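Local atomic coordinates of mandelate racemase/muconate lactonizing enzyme (Polaromonas sp., PDB entry 2OG9), a protein that belongs to the mandelate racemase/muconate lactonizing enzyme group of the enolase superfamily and probably acts as a racemase on a hydroxy-acid substrate. Residues 318-331 with 354-366. Numbering follows the deposited sequence.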
# COMPACT_ATOMS: atom_id res chain seq x y z
N MSE A 318 7.56 24.74 30.79
CA MSE A 318 6.22 24.56 31.34
C MSE A 318 5.44 25.87 31.38
O MSE A 318 4.21 25.87 31.26
CB MSE A 318 6.30 23.98 32.75
CG MSE A 318 7.08 24.84 33.74
SE MSE A 318 6.92 24.09 35.53
CE MSE A 318 7.54 25.64 36.57
N GLU A 319 6.15 26.99 31.53
CA GLU A 319 5.52 28.31 31.59
C GLU A 319 4.67 28.57 30.34
O GLU A 319 3.67 29.29 30.38
CB GLU A 319 6.58 29.41 31.74
CG GLU A 319 7.32 29.42 33.09
CD GLU A 319 8.43 28.38 33.20
OE1 GLU A 319 8.67 27.65 32.22
OE2 GLU A 319 9.07 28.30 34.27
N LEU A 320 5.09 27.98 29.23
CA LEU A 320 4.38 28.11 27.97
C LEU A 320 3.51 26.88 27.70
O LEU A 320 2.33 27.00 27.35
CB LEU A 320 5.37 28.29 26.82
CG LEU A 320 4.85 28.16 25.38
CD1 LEU A 320 3.76 29.19 25.12
CD2 LEU A 320 6.01 28.36 24.41
N HIS A 321 4.08 25.69 27.88
CA HIS A 321 3.34 24.47 27.59
C HIS A 321 2.13 24.17 28.46
O HIS A 321 1.23 23.44 28.03
CB HIS A 321 4.30 23.28 27.59
CG HIS A 321 5.30 23.33 26.48
ND1 HIS A 321 4.94 23.54 25.17
CD2 HIS A 321 6.65 23.22 26.49
CE1 HIS A 321 6.02 23.54 24.41
NE2 HIS A 321 7.07 23.35 25.19
N VAL A 322 2.07 24.72 29.67
CA VAL A 322 0.91 24.47 30.51
C VAL A 322 -0.33 25.03 29.80
O VAL A 322 -1.42 24.46 29.89
CB VAL A 322 1.06 25.12 31.92
CG1 VAL A 322 1.22 26.63 31.82
CG2 VAL A 322 -0.15 24.77 32.76
N HIS A 323 -0.16 26.15 29.10
CA HIS A 323 -1.27 26.75 28.37
C HIS A 323 -1.64 25.92 27.14
O HIS A 323 -2.82 25.68 26.87
CB HIS A 323 -0.90 28.16 27.91
CG HIS A 323 -0.82 29.15 29.03
ND1 HIS A 323 -1.94 29.67 29.65
CD2 HIS A 323 0.25 29.69 29.67
CE1 HIS A 323 -1.57 30.49 30.61
NE2 HIS A 323 -0.24 30.52 30.65
N LEU A 324 -0.62 25.49 26.40
CA LEU A 324 -0.84 24.70 25.20
C LEU A 324 -1.44 23.33 25.54
O LEU A 324 -2.35 22.86 24.87
CB LEU A 324 0.48 24.55 24.42
CG LEU A 324 1.04 25.90 23.93
CD1 LEU A 324 2.43 25.71 23.32
CD2 LEU A 324 0.09 26.50 22.91
N ALA A 325 -0.94 22.71 26.61
CA ALA A 325 -1.45 21.42 27.04
C ALA A 325 -2.91 21.52 27.47
O ALA A 325 -3.70 20.60 27.25
CB ALA A 325 -0.60 20.87 28.19
N ALA A 326 -3.28 22.64 28.08
CA ALA A 326 -4.65 22.83 28.53
C ALA A 326 -5.62 22.82 27.35
O ALA A 326 -6.78 22.46 27.49
CB ALA A 326 -4.77 24.14 29.30
N ALA A 327 -5.12 23.23 26.19
CA ALA A 327 -5.93 23.30 24.98
C ALA A 327 -6.04 22.00 24.18
O ALA A 327 -6.75 21.95 23.18
CB ALA A 327 -5.40 24.42 24.07
N TYR A 328 -5.34 20.95 24.60
CA TYR A 328 -5.39 19.67 23.87
C TYR A 328 -6.59 18.85 24.36
O TYR A 328 -6.84 18.75 25.56
CB TYR A 328 -4.10 18.88 24.10
CG TYR A 328 -3.86 17.77 23.09
CD1 TYR A 328 -3.56 18.06 21.76
CD2 TYR A 328 -3.93 16.43 23.47
CE1 TYR A 328 -3.34 17.04 20.82
CE2 TYR A 328 -3.71 15.41 22.54
CZ TYR A 328 -3.42 15.72 21.22
OH TYR A 328 -3.22 14.71 20.31
N PRO A 329 -7.35 18.24 23.43
CA PRO A 329 -8.54 17.44 23.74
C PRO A 329 -8.34 16.30 24.75
O PRO A 329 -9.18 16.10 25.63
CB PRO A 329 -8.98 16.91 22.37
CG PRO A 329 -8.47 17.97 21.42
CD PRO A 329 -7.11 18.27 21.97
N ARG A 330 -7.25 15.56 24.62
CA ARG A 330 -6.99 14.44 25.53
C ARG A 330 -6.02 14.80 26.64
O ARG A 330 -5.11 15.60 26.45
CB ARG A 330 -6.45 13.24 24.74
CG ARG A 330 -7.50 12.53 23.89
CD ARG A 330 -6.90 11.35 23.15
NE ARG A 330 -6.16 11.76 21.97
CZ ARG A 330 -6.72 12.17 20.84
NH1 ARG A 330 -8.04 12.22 20.74
NH2 ARG A 330 -5.98 12.51 19.80
N GLU A 331 -6.21 14.19 27.81
CA GLU A 331 -5.37 14.46 28.98
C GLU A 331 -3.87 14.36 28.74
O GLU A 331 -3.33 13.27 28.56
CB GLU A 331 -5.75 13.52 30.14
CG GLU A 331 -7.04 13.88 30.86
CD GLU A 331 -6.94 15.19 31.63
OE1 GLU A 331 -5.99 15.33 32.42
OE2 GLU A 331 -7.81 16.07 31.45
N ARG A 354 -1.24 17.80 39.86
CA ARG A 354 -1.46 18.58 38.64
C ARG A 354 -0.95 20.02 38.80
O ARG A 354 -0.92 20.55 39.91
CB ARG A 354 -2.96 18.62 38.30
CG ARG A 354 -3.66 17.26 38.28
CD ARG A 354 -5.17 17.40 38.09
NE ARG A 354 -5.55 17.77 36.73
CZ ARG A 354 -5.71 16.91 35.73
NH1 ARG A 354 -5.52 15.61 35.93
NH2 ARG A 354 -6.07 17.34 34.52
N MSE A 355 -0.53 20.64 37.70
CA MSE A 355 -0.08 22.02 37.79
C MSE A 355 -1.25 22.87 37.30
O MSE A 355 -1.90 22.53 36.32
CB MSE A 355 1.17 22.28 36.94
CG MSE A 355 1.08 21.97 35.46
SE MSE A 355 2.64 22.70 34.52
CE MSE A 355 4.05 21.65 35.37
N LEU A 356 -1.51 23.96 38.01
CA LEU A 356 -2.62 24.83 37.67
C LEU A 356 -2.29 25.69 36.45
O LEU A 356 -1.18 26.20 36.31
CB LEU A 356 -2.97 25.76 38.84
CG LEU A 356 -3.34 25.12 40.19
CD1 LEU A 356 -3.71 26.22 41.19
CD2 LEU A 356 -4.49 24.16 40.01
N VAL A 357 -3.27 25.83 35.57
CA VAL A 357 -3.08 26.66 34.39
C VAL A 357 -3.23 28.09 34.89
O VAL A 357 -4.23 28.42 35.52
CB VAL A 357 -4.15 26.37 33.34
CG1 VAL A 357 -4.00 27.32 32.17
CG2 VAL A 357 -4.04 24.92 32.87
N PRO A 358 -2.23 28.95 34.64
CA PRO A 358 -2.29 30.35 35.08
C PRO A 358 -3.56 31.02 34.56
O PRO A 358 -4.04 30.70 33.48
CB PRO A 358 -1.03 30.95 34.48
CG PRO A 358 -0.07 29.82 34.52
CD PRO A 358 -0.91 28.65 34.05
N THR A 359 -4.11 31.95 35.34
CA THR A 359 -5.33 32.64 34.95
C THR A 359 -5.11 34.08 34.49
O THR A 359 -6.02 34.72 33.98
CB THR A 359 -6.39 32.65 36.09
OG1 THR A 359 -5.83 33.25 37.26
CG2 THR A 359 -6.83 31.22 36.41
N ARG A 360 -3.89 34.59 34.67
CA ARG A 360 -3.58 35.96 34.24
C ARG A 360 -3.54 36.06 32.71
O ARG A 360 -3.40 35.05 32.02
CB ARG A 360 -2.24 36.40 34.85
CG ARG A 360 -1.35 35.26 35.33
CD ARG A 360 -0.22 35.76 36.23
NE ARG A 360 0.35 34.68 37.03
CZ ARG A 360 1.08 33.69 36.55
NH1 ARG A 360 1.36 33.63 35.25
NH2 ARG A 360 1.54 32.74 37.35
N PRO A 361 -3.69 37.28 32.16
CA PRO A 361 -3.68 37.51 30.71
C PRO A 361 -2.41 37.04 29.99
O PRO A 361 -1.30 37.19 30.50
CB PRO A 361 -3.87 39.02 30.61
CG PRO A 361 -4.73 39.33 31.80
CD PRO A 361 -4.08 38.50 32.89
N GLY A 362 -2.60 36.49 28.79
CA GLY A 362 -1.48 36.01 27.99
C GLY A 362 -0.71 34.86 28.61
O GLY A 362 -1.30 33.98 29.25
N LEU A 363 0.60 34.85 28.42
CA LEU A 363 1.45 33.82 29.00
C LEU A 363 1.52 33.97 30.50
O LEU A 363 1.79 33.01 31.22
CB LEU A 363 2.87 33.90 28.43
CG LEU A 363 3.14 33.31 27.05
CD1 LEU A 363 4.63 33.41 26.75
CD2 LEU A 363 2.69 31.86 27.03
N GLY A 364 1.29 35.19 30.98
CA GLY A 364 1.35 35.46 32.40
C GLY A 364 2.78 35.56 32.90
O GLY A 364 3.09 35.18 34.04
N LEU A 365 3.66 36.08 32.05
CA LEU A 365 5.07 36.21 32.40
C LEU A 365 5.62 37.62 32.19
O LEU A 365 5.26 38.30 31.22
CB LEU A 365 5.92 35.24 31.56
CG LEU A 365 5.63 33.74 31.63
CD1 LEU A 365 6.43 33.04 30.54
CD2 LEU A 365 5.98 33.18 33.01
N THR A 366 6.50 38.03 33.09
CA THR A 366 7.18 39.32 33.01
C THR A 366 8.63 39.04 33.41
O THR A 366 8.88 38.19 34.26
CB THR A 366 6.58 40.39 33.97
OG1 THR A 366 6.55 39.88 35.30
CG2 THR A 366 5.17 40.76 33.52
O HOH W 1 2.65 30.80 32.37
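Val322 of helix 318-326 and Val357, just past strand 354-356, bring the two backbones to 6.0 Å between their CA atoms; the helix crosses the strand nearly at right angles (98°), their axes 9.9 Å apart. The helix follows strand 311-312 in the TIM-barrel domain of this enolase-superfamily protein; strand 354-356 runs antiparallel to strand 148-152, and the chain beyond it wraps along the helix to a type II' turn, Pro361 to Gly364. Val322 carries much of the apolar contact: its CG1 meets Pro358 CD end to end, while its CB lies 3.9 Å from the selenium of Met355. With chi3 bent to 63°, the Met355 methyl reaches the selenium of Met318, also a selenomethionine. His323 NE2 donates to Leu363 O at 3.3 Å, from above the carbonyl plane and with a bent N-H...O angle of 138°; ND1 accepts from the Ala139 amide. A leucine in place of His323 would probably leave that amide without its acceptor and Leu363 O without its imidazole donor. Arg354 NH2 forms a salt bridge to the syn side of Glu331 OE1 (2.9 Å); OE2 forms another with Arg146, and Arg354 NE hydrogen-bonds Ser148. A water donates to Glu319 O (2.7 Å) and Leu363 O (2.6 Å).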